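Local coordinates for beta-glucanase (Podospora anserina, PDB 4LE4), which probably hydrolyses beta-linked glucans and binds the cellulose fragment cellotriose, acting as a family 131 glycoside hydrolase, at residues A16-W21 with S38-Y43; Y30-H35 with A42-S47; F99-K104 with H115-F120; W205-L210 with S227-E232. All coordinates share one frame; numbering follows the deposited sequence.

Interaction 1: A16-W21 with S38-Y43; sequences ADLNKW and SPVSAY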
# COMPACT_ATOMS: atom_id res chain seq x y z
N ALA A 16 7.52 6.86 15.58
CA ALA A 16 8.76 7.60 15.84
C ALA A 16 9.95 6.71 15.49
O ALA A 16 11.02 7.21 15.18
CB ALA A 16 8.86 8.01 17.33
N ASP A 17 9.76 5.40 15.54
CA ASP A 17 10.86 4.50 15.23
C ASP A 17 11.30 4.61 13.77
O ASP A 17 12.38 4.16 13.42
CB ASP A 17 10.49 3.06 15.59
CG ASP A 17 10.27 2.88 17.11
OD1 ASP A 17 10.86 3.67 17.87
OD2 ASP A 17 9.52 1.96 17.55
N LEU A 18 10.46 5.22 12.93
CA LEU A 18 10.79 5.38 11.53
C LEU A 18 11.93 6.35 11.41
O LEU A 18 12.68 6.29 10.43
CB LEU A 18 9.60 5.90 10.72
CG LEU A 18 8.49 4.86 10.49
CD1 LEU A 18 7.29 5.57 9.83
CD2 LEU A 18 8.99 3.73 9.61
N ASN A 19 12.05 7.26 12.38
CA ASN A 19 13.12 8.25 12.36
C ASN A 19 14.49 7.63 12.58
O ASN A 19 15.51 8.30 12.39
CB ASN A 19 12.89 9.31 13.43
CG ASN A 19 11.77 10.28 13.09
OD1 ASN A 19 11.06 10.76 13.99
ND2 ASN A 19 11.63 10.59 11.81
N LYS A 20 14.54 6.36 12.99
CA LYS A 20 15.85 5.75 13.20
C LYS A 20 16.56 5.48 11.88
O LYS A 20 17.78 5.31 11.83
CB LYS A 20 15.71 4.44 13.97
CG LYS A 20 15.18 4.59 15.38
CD LYS A 20 14.91 3.21 15.98
CE LYS A 20 14.40 3.30 17.40
NZ LYS A 20 14.30 1.94 18.01
N TRP A 21 15.80 5.45 10.79
CA TRP A 21 16.38 5.19 9.48
C TRP A 21 16.95 6.44 8.85
O TRP A 21 16.38 7.52 8.99
CB TRP A 21 15.30 4.63 8.56
CG TRP A 21 15.83 4.19 7.23
CD1 TRP A 21 16.21 2.93 6.87
CD2 TRP A 21 16.02 5.01 6.07
NE1 TRP A 21 16.62 2.92 5.57
CE2 TRP A 21 16.51 4.17 5.05
CE3 TRP A 21 15.82 6.37 5.79
CZ2 TRP A 21 16.81 4.65 3.76
CZ3 TRP A 21 16.12 6.84 4.51
CH2 TRP A 21 16.61 5.98 3.52
N SER A 38 6.85 18.30 7.51
CA SER A 38 6.50 18.11 8.92
C SER A 38 7.14 16.86 9.53
O SER A 38 7.74 16.05 8.83
CB SER A 38 4.98 18.01 9.09
OG SER A 38 4.31 19.15 8.56
N PRO A 39 7.04 16.70 10.87
CA PRO A 39 7.60 15.55 11.60
C PRO A 39 6.78 14.31 11.25
O PRO A 39 5.64 14.42 10.77
CB PRO A 39 7.43 15.95 13.06
CG PRO A 39 7.60 17.47 13.01
CD PRO A 39 6.70 17.79 11.82
N VAL A 40 7.32 13.13 11.53
CA VAL A 40 6.61 11.91 11.15
C VAL A 40 5.19 11.78 11.71
O VAL A 40 4.31 11.30 11.02
CB VAL A 40 7.47 10.65 11.53
CG1 VAL A 40 7.57 10.51 13.07
CG2 VAL A 40 6.84 9.37 10.92
N SER A 41 4.95 12.24 12.95
CA SER A 41 3.61 12.11 13.51
C SER A 41 2.52 12.88 12.74
O SER A 41 1.33 12.69 12.97
CB SER A 41 3.61 12.48 15.00
OG SER A 41 3.94 13.82 15.19
N ALA A 42 2.93 13.74 11.81
CA ALA A 42 1.95 14.41 10.97
C ALA A 42 1.48 13.47 9.85
O ALA A 42 0.38 13.64 9.31
CB ALA A 42 2.56 15.64 10.31
N TYR A 43 2.32 12.49 9.51
CA TYR A 43 2.05 11.58 8.39
C TYR A 43 1.82 10.10 8.67
O TYR A 43 1.11 9.43 7.92
CB TYR A 43 3.21 11.70 7.38
CG TYR A 43 3.59 13.09 7.03
CD1 TYR A 43 2.66 13.97 6.51
CD2 TYR A 43 4.93 13.51 7.16
CE1 TYR A 43 3.06 15.25 6.12
CE2 TYR A 43 5.32 14.77 6.77
CZ TYR A 43 4.38 15.63 6.25
OH TYR A 43 4.78 16.88 5.86
O HOH W 1 10.59 13.06 10.84

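Interaction 2: Y30-H35 with A42-S47; sequences YQYYIH and AYVNLS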
# COMPACT_ATOMS: atom_id res chain seq x y z
N TYR A 30 11.84 -0.21 7.24
CA TYR A 30 11.37 0.76 6.26
C TYR A 30 12.26 1.96 6.02
O TYR A 30 12.75 2.58 6.97
CB TYR A 30 10.01 1.34 6.68
CG TYR A 30 8.79 0.45 6.47
CD1 TYR A 30 8.30 0.20 5.18
CD2 TYR A 30 8.10 -0.08 7.56
CE1 TYR A 30 7.13 -0.55 5.00
CE2 TYR A 30 6.94 -0.84 7.39
CZ TYR A 30 6.46 -1.07 6.11
OH TYR A 30 5.30 -1.76 5.94
N GLN A 31 12.42 2.34 4.76
CA GLN A 31 13.14 3.55 4.44
C GLN A 31 12.07 4.66 4.58
O GLN A 31 10.95 4.56 4.02
CB GLN A 31 13.65 3.54 3.00
CG GLN A 31 14.36 2.27 2.60
CD GLN A 31 15.09 2.43 1.28
OE1 GLN A 31 14.61 3.13 0.38
NE2 GLN A 31 16.24 1.75 1.14
N TYR A 32 12.42 5.72 5.29
CA TYR A 32 11.49 6.82 5.49
C TYR A 32 12.11 8.12 5.00
O TYR A 32 12.97 8.71 5.67
CB TYR A 32 11.12 6.89 6.98
CG TYR A 32 10.13 7.99 7.27
CD1 TYR A 32 8.88 8.00 6.67
CD2 TYR A 32 10.47 9.05 8.10
CE1 TYR A 32 7.98 9.07 6.87
CE2 TYR A 32 9.58 10.12 8.31
CZ TYR A 32 8.35 10.11 7.69
OH TYR A 32 7.47 11.17 7.86
N TYR A 33 11.74 8.54 3.79
CA TYR A 33 12.25 9.79 3.24
C TYR A 33 11.30 10.49 2.29
O TYR A 33 11.44 11.69 2.09
CB TYR A 33 13.62 9.59 2.57
CG TYR A 33 13.61 8.73 1.33
CD1 TYR A 33 13.75 7.35 1.42
CD2 TYR A 33 13.50 9.29 0.06
CE1 TYR A 33 13.81 6.54 0.30
CE2 TYR A 33 13.54 8.51 -1.08
CZ TYR A 33 13.70 7.12 -0.96
OH TYR A 33 13.70 6.32 -2.08
N ILE A 34 10.31 9.76 1.74
CA ILE A 34 9.33 10.37 0.82
C ILE A 34 8.16 10.88 1.66
O ILE A 34 7.18 10.19 1.91
CB ILE A 34 8.86 9.35 -0.23
CG1 ILE A 34 10.10 8.83 -0.98
CG2 ILE A 34 7.83 9.98 -1.22
CD1 ILE A 34 9.81 7.77 -2.05
N HIS A 35 8.32 12.11 2.12
CA HIS A 35 7.32 12.76 2.96
C HIS A 35 7.57 14.25 2.89
O HIS A 35 8.61 14.70 2.38
CB HIS A 35 7.46 12.27 4.43
CG HIS A 35 8.82 12.47 5.02
ND1 HIS A 35 9.30 13.70 5.42
CD2 HIS A 35 9.82 11.59 5.28
CE1 HIS A 35 10.52 13.58 5.90
NE2 HIS A 35 10.86 12.30 5.83
N ALA A 42 2.93 13.74 11.81
CA ALA A 42 1.95 14.41 10.97
C ALA A 42 1.48 13.47 9.85
O ALA A 42 0.38 13.64 9.31
CB ALA A 42 2.56 15.64 10.31
N TYR A 43 2.32 12.49 9.51
CA TYR A 43 2.05 11.58 8.39
C TYR A 43 1.82 10.10 8.67
O TYR A 43 1.11 9.43 7.92
CB TYR A 43 3.21 11.70 7.38
CG TYR A 43 3.59 13.09 7.03
CD1 TYR A 43 2.66 13.97 6.51
CD2 TYR A 43 4.93 13.51 7.16
CE1 TYR A 43 3.06 15.25 6.12
CE2 TYR A 43 5.32 14.77 6.77
CZ TYR A 43 4.38 15.63 6.25
OH TYR A 43 4.78 16.88 5.86
N VAL A 44 2.41 9.58 9.73
CA VAL A 44 2.27 8.17 10.01
C VAL A 44 2.05 7.99 11.52
O VAL A 44 2.80 8.53 12.31
CB VAL A 44 3.56 7.41 9.62
CG1 VAL A 44 3.32 5.90 9.74
CG2 VAL A 44 3.98 7.76 8.18
N ASN A 45 1.01 7.25 11.88
CA ASN A 45 0.73 6.99 13.30
C ASN A 45 0.28 5.56 13.42
O ASN A 45 -0.50 5.08 12.60
CB ASN A 45 -0.35 7.93 13.83
CG ASN A 45 0.12 9.37 13.91
OD1 ASN A 45 -0.11 10.17 12.99
ND2 ASN A 45 0.80 9.70 14.99
N LEU A 46 0.77 4.85 14.45
CA LEU A 46 0.42 3.46 14.64
C LEU A 46 -0.56 3.30 15.80
O LEU A 46 -0.49 4.04 16.79
CB LEU A 46 1.67 2.63 14.98
CG LEU A 46 2.90 2.77 14.10
CD1 LEU A 46 4.07 1.93 14.64
CD2 LEU A 46 2.53 2.32 12.67
N SER A 47 -1.45 2.32 15.67
CA SER A 47 -2.42 2.00 16.70
C SER A 47 -3.11 0.69 16.39
O SER A 47 -3.27 0.30 15.22
CB SER A 47 -3.47 3.11 16.83
OG SER A 47 -4.50 2.73 17.72

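Interaction 3: F99-K104 with H115-F120; sequences FSLMRK and HQIAFF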
# COMPACT_ATOMS: atom_id res chain seq x y z
N PHE A 99 -0.76 -6.62 1.60
CA PHE A 99 -1.13 -5.40 2.32
C PHE A 99 -2.63 -5.34 2.49
O PHE A 99 -3.37 -5.92 1.71
CB PHE A 99 -0.61 -4.10 1.69
CG PHE A 99 -1.16 -3.80 0.30
CD1 PHE A 99 -0.62 -4.43 -0.80
CD2 PHE A 99 -2.23 -2.89 0.12
CE1 PHE A 99 -1.11 -4.18 -2.09
CE2 PHE A 99 -2.73 -2.63 -1.20
CZ PHE A 99 -2.16 -3.28 -2.29
N SER A 100 -3.08 -4.66 3.55
CA SER A 100 -4.50 -4.50 3.79
C SER A 100 -4.67 -2.97 3.87
O SER A 100 -3.82 -2.28 4.39
CB SER A 100 -4.93 -5.21 5.08
OG SER A 100 -4.70 -6.63 4.98
N LEU A 101 -5.77 -2.48 3.31
CA LEU A 101 -6.05 -1.05 3.23
C LEU A 101 -7.50 -0.74 3.59
O LEU A 101 -8.40 -1.49 3.23
CB LEU A 101 -5.80 -0.62 1.78
CG LEU A 101 -6.08 0.83 1.39
CD1 LEU A 101 -5.05 1.75 2.03
CD2 LEU A 101 -6.01 0.91 -0.17
N MET A 102 -7.74 0.42 4.21
CA MET A 102 -9.12 0.81 4.56
C MET A 102 -9.20 2.33 4.61
O MET A 102 -8.20 3.01 4.87
CB MET A 102 -9.48 0.21 5.95
CG MET A 102 -10.85 0.58 6.57
SD MET A 102 -10.78 2.17 7.49
CE MET A 102 -9.95 1.65 9.06
N ARG A 103 -10.36 2.88 4.27
CA ARG A 103 -10.53 4.33 4.42
C ARG A 103 -11.80 4.47 5.29
O ARG A 103 -12.63 3.56 5.38
CB ARG A 103 -10.84 5.00 3.08
CG ARG A 103 -12.26 4.72 2.62
CD ARG A 103 -12.60 5.51 1.33
NE ARG A 103 -13.98 5.26 0.91
CZ ARG A 103 -15.06 5.87 1.41
NH1 ARG A 103 -14.94 6.78 2.37
NH2 ARG A 103 -16.26 5.55 0.94
N LYS A 104 -11.94 5.62 5.93
CA LYS A 104 -13.12 5.94 6.73
C LYS A 104 -13.85 7.10 6.00
O LYS A 104 -13.38 7.59 4.97
CB LYS A 104 -12.69 6.42 8.13
CG LYS A 104 -12.02 5.34 8.97
CD LYS A 104 -11.62 5.89 10.38
CE LYS A 104 -10.93 4.85 11.26
NZ LYS A 104 -11.83 3.73 11.65
N HIS A 115 -5.42 8.91 -7.04
CA HIS A 115 -4.50 8.45 -6.01
C HIS A 115 -3.87 7.20 -6.57
O HIS A 115 -4.54 6.42 -7.25
CB HIS A 115 -5.23 8.05 -4.72
CG HIS A 115 -5.89 9.20 -4.02
ND1 HIS A 115 -6.99 9.85 -4.54
CD2 HIS A 115 -5.62 9.79 -2.84
CE1 HIS A 115 -7.37 10.80 -3.70
NE2 HIS A 115 -6.56 10.78 -2.66
N GLN A 116 -2.57 7.05 -6.32
CA GLN A 116 -1.79 5.88 -6.73
C GLN A 116 -1.35 5.31 -5.38
O GLN A 116 -0.75 6.01 -4.58
CB GLN A 116 -0.63 6.32 -7.61
CG GLN A 116 -1.17 6.75 -9.01
CD GLN A 116 -0.21 7.60 -9.81
OE1 GLN A 116 0.97 7.68 -9.49
NE2 GLN A 116 -0.72 8.23 -10.87
N ILE A 117 -1.65 4.03 -5.16
CA ILE A 117 -1.45 3.38 -3.87
C ILE A 117 -0.66 2.08 -3.94
O ILE A 117 -0.94 1.25 -4.81
CB ILE A 117 -2.86 3.06 -3.31
CG1 ILE A 117 -3.69 4.37 -3.27
CG2 ILE A 117 -2.76 2.43 -1.93
CD1 ILE A 117 -5.21 4.17 -3.17
N ALA A 118 0.28 1.87 -3.02
CA ALA A 118 1.04 0.59 -3.01
C ALA A 118 1.62 0.30 -4.41
O ALA A 118 1.54 -0.82 -4.95
CB ALA A 118 0.13 -0.52 -2.59
N PHE A 119 2.25 1.31 -4.97
CA PHE A 119 2.79 1.22 -6.33
C PHE A 119 4.27 1.00 -6.42
O PHE A 119 5.03 1.39 -5.52
CB PHE A 119 2.45 2.52 -7.10
CG PHE A 119 3.05 3.80 -6.47
CD1 PHE A 119 2.33 4.54 -5.53
CD2 PHE A 119 4.31 4.25 -6.86
CE1 PHE A 119 2.87 5.73 -4.99
CE2 PHE A 119 4.86 5.44 -6.33
CZ PHE A 119 4.14 6.18 -5.39
N PHE A 120 4.71 0.36 -7.53
CA PHE A 120 6.14 0.22 -7.76
C PHE A 120 6.58 1.50 -8.46
O PHE A 120 5.76 2.21 -9.05
CB PHE A 120 6.43 -1.02 -8.64
CG PHE A 120 6.22 -2.31 -7.91
CD1 PHE A 120 7.27 -2.90 -7.20
CD2 PHE A 120 4.96 -2.90 -7.84
CE1 PHE A 120 7.08 -4.04 -6.44
CE2 PHE A 120 4.75 -4.05 -7.07
CZ PHE A 120 5.84 -4.62 -6.36

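Interaction 4: W205-L210 with S227-E232; sequences WHVGVL and SGVYIE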
# COMPACT_ATOMS: atom_id res chain seq x y z
N TRP A 205 9.20 -0.35 -3.96
CA TRP A 205 7.78 -0.59 -3.77
C TRP A 205 7.39 0.48 -2.76
O TRP A 205 7.92 0.52 -1.64
CB TRP A 205 7.49 -1.96 -3.20
CG TRP A 205 6.02 -2.21 -3.09
CD1 TRP A 205 5.04 -1.83 -3.99
CD2 TRP A 205 5.34 -2.90 -2.04
NE1 TRP A 205 3.80 -2.26 -3.55
CE2 TRP A 205 3.96 -2.91 -2.36
CE3 TRP A 205 5.77 -3.51 -0.85
CZ2 TRP A 205 3.01 -3.50 -1.54
CZ3 TRP A 205 4.81 -4.11 -0.04
CH2 TRP A 205 3.45 -4.10 -0.39
N HIS A 206 6.44 1.32 -3.14
CA HIS A 206 6.02 2.44 -2.32
C HIS A 206 4.75 2.13 -1.55
O HIS A 206 3.66 2.15 -2.09
CB HIS A 206 5.81 3.68 -3.20
CG HIS A 206 7.06 4.16 -3.85
ND1 HIS A 206 7.55 5.44 -3.66
CD2 HIS A 206 7.93 3.55 -4.69
CE1 HIS A 206 8.68 5.58 -4.34
NE2 HIS A 206 8.93 4.45 -4.98
N VAL A 207 4.93 1.80 -0.28
CA VAL A 207 3.84 1.48 0.63
C VAL A 207 3.36 2.81 1.13
O VAL A 207 3.98 3.45 2.00
CB VAL A 207 4.32 0.63 1.81
CG1 VAL A 207 3.16 0.36 2.81
CG2 VAL A 207 4.89 -0.67 1.26
N GLY A 208 2.24 3.24 0.58
CA GLY A 208 1.73 4.53 0.94
C GLY A 208 0.89 5.06 -0.19
O GLY A 208 0.41 4.28 -1.01
N VAL A 209 0.76 6.38 -0.25
CA VAL A 209 -0.13 7.03 -1.21
C VAL A 209 0.44 8.27 -1.86
O VAL A 209 1.10 9.09 -1.24
CB VAL A 209 -1.45 7.50 -0.50
CG1 VAL A 209 -2.48 8.00 -1.57
CG2 VAL A 209 -2.04 6.38 0.36
N LEU A 210 0.13 8.40 -3.15
CA LEU A 210 0.52 9.55 -3.94
C LEU A 210 -0.81 10.09 -4.48
O LEU A 210 -1.64 9.32 -4.94
CB LEU A 210 1.44 9.10 -5.09
CG LEU A 210 2.04 10.12 -6.07
CD1 LEU A 210 3.21 9.53 -6.82
CD2 LEU A 210 0.96 10.52 -7.05
N SER A 227 -2.45 -2.31 7.25
CA SER A 227 -1.95 -3.34 8.17
C SER A 227 -1.56 -4.56 7.34
O SER A 227 -1.81 -4.58 6.13
CB SER A 227 -2.98 -3.72 9.25
OG SER A 227 -4.16 -4.29 8.73
N GLY A 228 -0.90 -5.52 7.97
CA GLY A 228 -0.55 -6.73 7.25
C GLY A 228 0.31 -6.56 6.02
O GLY A 228 0.16 -7.30 5.07
N VAL A 229 1.23 -5.63 6.04
CA VAL A 229 2.12 -5.42 4.91
C VAL A 229 3.35 -6.33 5.05
O VAL A 229 4.07 -6.22 6.01
CB VAL A 229 2.63 -3.97 4.89
CG1 VAL A 229 3.57 -3.76 3.68
CG2 VAL A 229 1.41 -2.98 4.84
N TYR A 230 3.56 -7.24 4.11
CA TYR A 230 4.73 -8.13 4.14
C TYR A 230 4.91 -8.78 2.77
O TYR A 230 4.03 -8.75 1.91
CB TYR A 230 4.61 -9.19 5.26
CG TYR A 230 3.53 -10.25 5.08
CD1 TYR A 230 3.85 -11.52 4.59
CD2 TYR A 230 2.19 -10.00 5.43
CE1 TYR A 230 2.87 -12.52 4.45
CE2 TYR A 230 1.21 -10.99 5.29
CZ TYR A 230 1.57 -12.24 4.80
OH TYR A 230 0.63 -13.24 4.68
N ILE A 231 6.08 -9.35 2.56
CA ILE A 231 6.40 -9.98 1.28
C ILE A 231 6.86 -11.41 1.55
O ILE A 231 7.71 -11.63 2.40
CB ILE A 231 7.53 -9.23 0.58
CG1 ILE A 231 7.08 -7.80 0.23
CG2 ILE A 231 7.90 -10.00 -0.70
CD1 ILE A 231 8.26 -6.84 -0.14
N GLU A 232 6.29 -12.36 0.81
CA GLU A 232 6.65 -13.76 1.03
C GLU A 232 6.91 -14.48 -0.29
O GLU A 232 6.51 -14.01 -1.37
CB GLU A 232 5.54 -14.44 1.85
CG GLU A 232 4.46 -15.07 1.04
CD GLU A 232 3.26 -15.54 1.83
OE1 GLU A 232 3.40 -16.15 2.91
OE2 GLU A 232 2.14 -15.32 1.35

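Interaction 1: A16-W21 with S38-Y43
Val40 meets Ala16, Leu18 and Asn19 where two loops lie side by side, one leading into strand 30-34 and the other leaving it. Pro39, just before it, gives its carbonyl oxygen to Ala42 N, which starts a tight turn through Ser41. At Val40 itself the two methyls divide the work. CG1 stands between the backbone N and the carbonyl carbon (chi1 68°), on the side of the 3-10 segment 16-20, 3.6 Å from Asn19 OD1 and 4.2 Å from Ala16 CA. CG2 is directed to the more buried side and touches Leu18 CD1 at 4.0 Å, the two side chains crossing at about a right angle. The backbone of Val40 takes part too: its N-H makes a weak bond to a water that also accepts a hydrogen from Asn19 ND2, 2.9 Å from the water oxygen. Asn19 thus lays its amide oxygen against a methyl while its NH2 holds the bridging water. At the end of the segment Tyr43 OH accepts the N-H of Ser38 at 3.0 Å and also bonds to Thr69, closing the 38-43 loop on itself. Beneath, Leu18 packs on Tyr30 and Leu82, and Val40 on Tyr32. The contact is therefore apolar toward buried Leu18, with a single water as a weak polar link by way of exposed Asn19, and one valine serves both.

Interaction 2: Y30-H35 with A42-S47
Tyr32 and His35 meet Tyr43 and Val44 in a buried, mainly aromatic contact between the two sheets of the fold, strand 30-34 belonging to one and strand 44-47 to the other. The strands do not pair: each is hydrogen-bonded within its own sheet, Gln31 to Ile83 and Asn45 to Lys63, and only side chains bridge the gap. Tyr32 extends its ring across it, CG anti to the backbone N (chi1 -179°), and brings OH to the edge of the Tyr43 ring, in its plane, 3.5 Å from CD2. The two tyrosine side chains cross at about a right angle. Just short of the hydroxyl, Tyr32 CE1 lies 4.4 Å from Val44 CG2. His35 adds its CB, 3.9 Å from Tyr43 CD2, while its imidazole swings back over the Tyr32 ring, with CD2 3.2 Å above the ring plane. An inverse gamma turn centred on Ile34 leads the chain into His35. Tyr43 is held from behind by backbone bonding to Thr65, and its side chain also packs on Thr80. The phenol oxygen of Tyr32 thus meets an aromatic C-H edge, a weakly polar approach that may be mildly favourable, and the remaining cohesion across the gap is apolar.

Interaction 3: F99-K104 with H115-F120
Ala118 places its methyl over one face of the Phe99 ring, a CH-pi contact between the two facing sheets. CB lies 3.9 Å from the ring centroid and 21° off the ring normal, displaced toward the outer end of the ring, where CZ is nearest at 3.6 Å. Phe99 CG stands between its own backbone N and carbonyl carbon (chi1 64°), a torsion that places the ring on the side of strand 94-102 where the alanine lies. Beside this pair, Leu101 CD2 meets Ile117 CG2 at 4.0 Å, the two side chains crossing at about a right angle. Both residues also pack on Trp226 of the neighbouring strand 222-233. In the next shell, the backbone of segment 115-120 turns a corner at Ala118, whose conformation is left-handed. The corner lets the consecutive residues Ile117 and Ala118 both direct their side chains at the opposing strand, which regular alternation would forbid. Ala118 O is held by two donors, Trp205 NE1 and Tyr167 OH, and these bonds probably help to fix the bend. On the other sheet, Phe99 and Leu101 are set by backbone pairing with Val165 and His163. Leu127, from the sheet of Ala118, also packs on Phe99. The sheets therefore cohere here by dispersion and CH-pi attraction, and the carbonyl oxygen of Ala118 is satisfied by side chains outside the contact.

Interaction 4: W205-L210 with S227-E232
Trp205 and Val207 face Val229 and Ile231 across the interior of a beta-sandwich, the fold of the concanavalin-like clan to which this hydrolase domain belongs. Strands 205-207 and 227-232 lie in opposite sheets, their short axes 10.4 Å apart and running nearly antiparallel at 165°, a spacing that side chains must fill. The Trp205 indole takes a large share. With CG anti to the backbone N (chi1 -177°), it extends its six-membered ring into the gap and crosses Val229 obliquely, CZ3 coming within 3.9 Å of CG1. The same ring meets Ile231 farther back, its CE3 standing 4.2 Å from CD1, again at a slant. Val207, two residues on from Trp205, reaches toward Val229 tip to tip; its CG2 also lies over one indole face, 3.6 Å above the plane and offset toward the rim. Val229 CG1 thus rests against both the indole and the Val207 methyl, where it closes a three-way apolar cluster.

The indole is fixed by its surroundings: the Phe120 ring stacks on it, and Tyr97 meets it edge-to-face. Beyond Val207 the chain bends at Gly208, at backbone angles that favour glycine, and strand 209-211 follows. On the opposing strand, Tyr230 turns its side chain from the interior, stacking on His98, between the two inward residues. Val229 CG1 touches both inward side chains of 205-207, with Val207 CG2 4.1 Å away.

In the fold
From the N terminus, interaction 1 closes the loops on either side of strand 30-34, joining 16-21 to 38-43. Interaction 2 begins inside that span and ends beyond it, so the two overlap in a crossed order and share Ala42 and Tyr43; Trp21 also packs on Gln31. Interactions 3 and 4 follow in series, closing the 105-114 loop and the span 211-226; each bridges the two sheets near the centre of the chain. They meet through neighbouring strands in both sheets, 94-102 with 222-233 and 115-120 with 205-207 and 209-211. Interaction 2 reaches interaction 4 where Tyr30 packs on Val229 and Ile34 on His206, extending the inter-sheet packing toward the outlying loops of interaction 1.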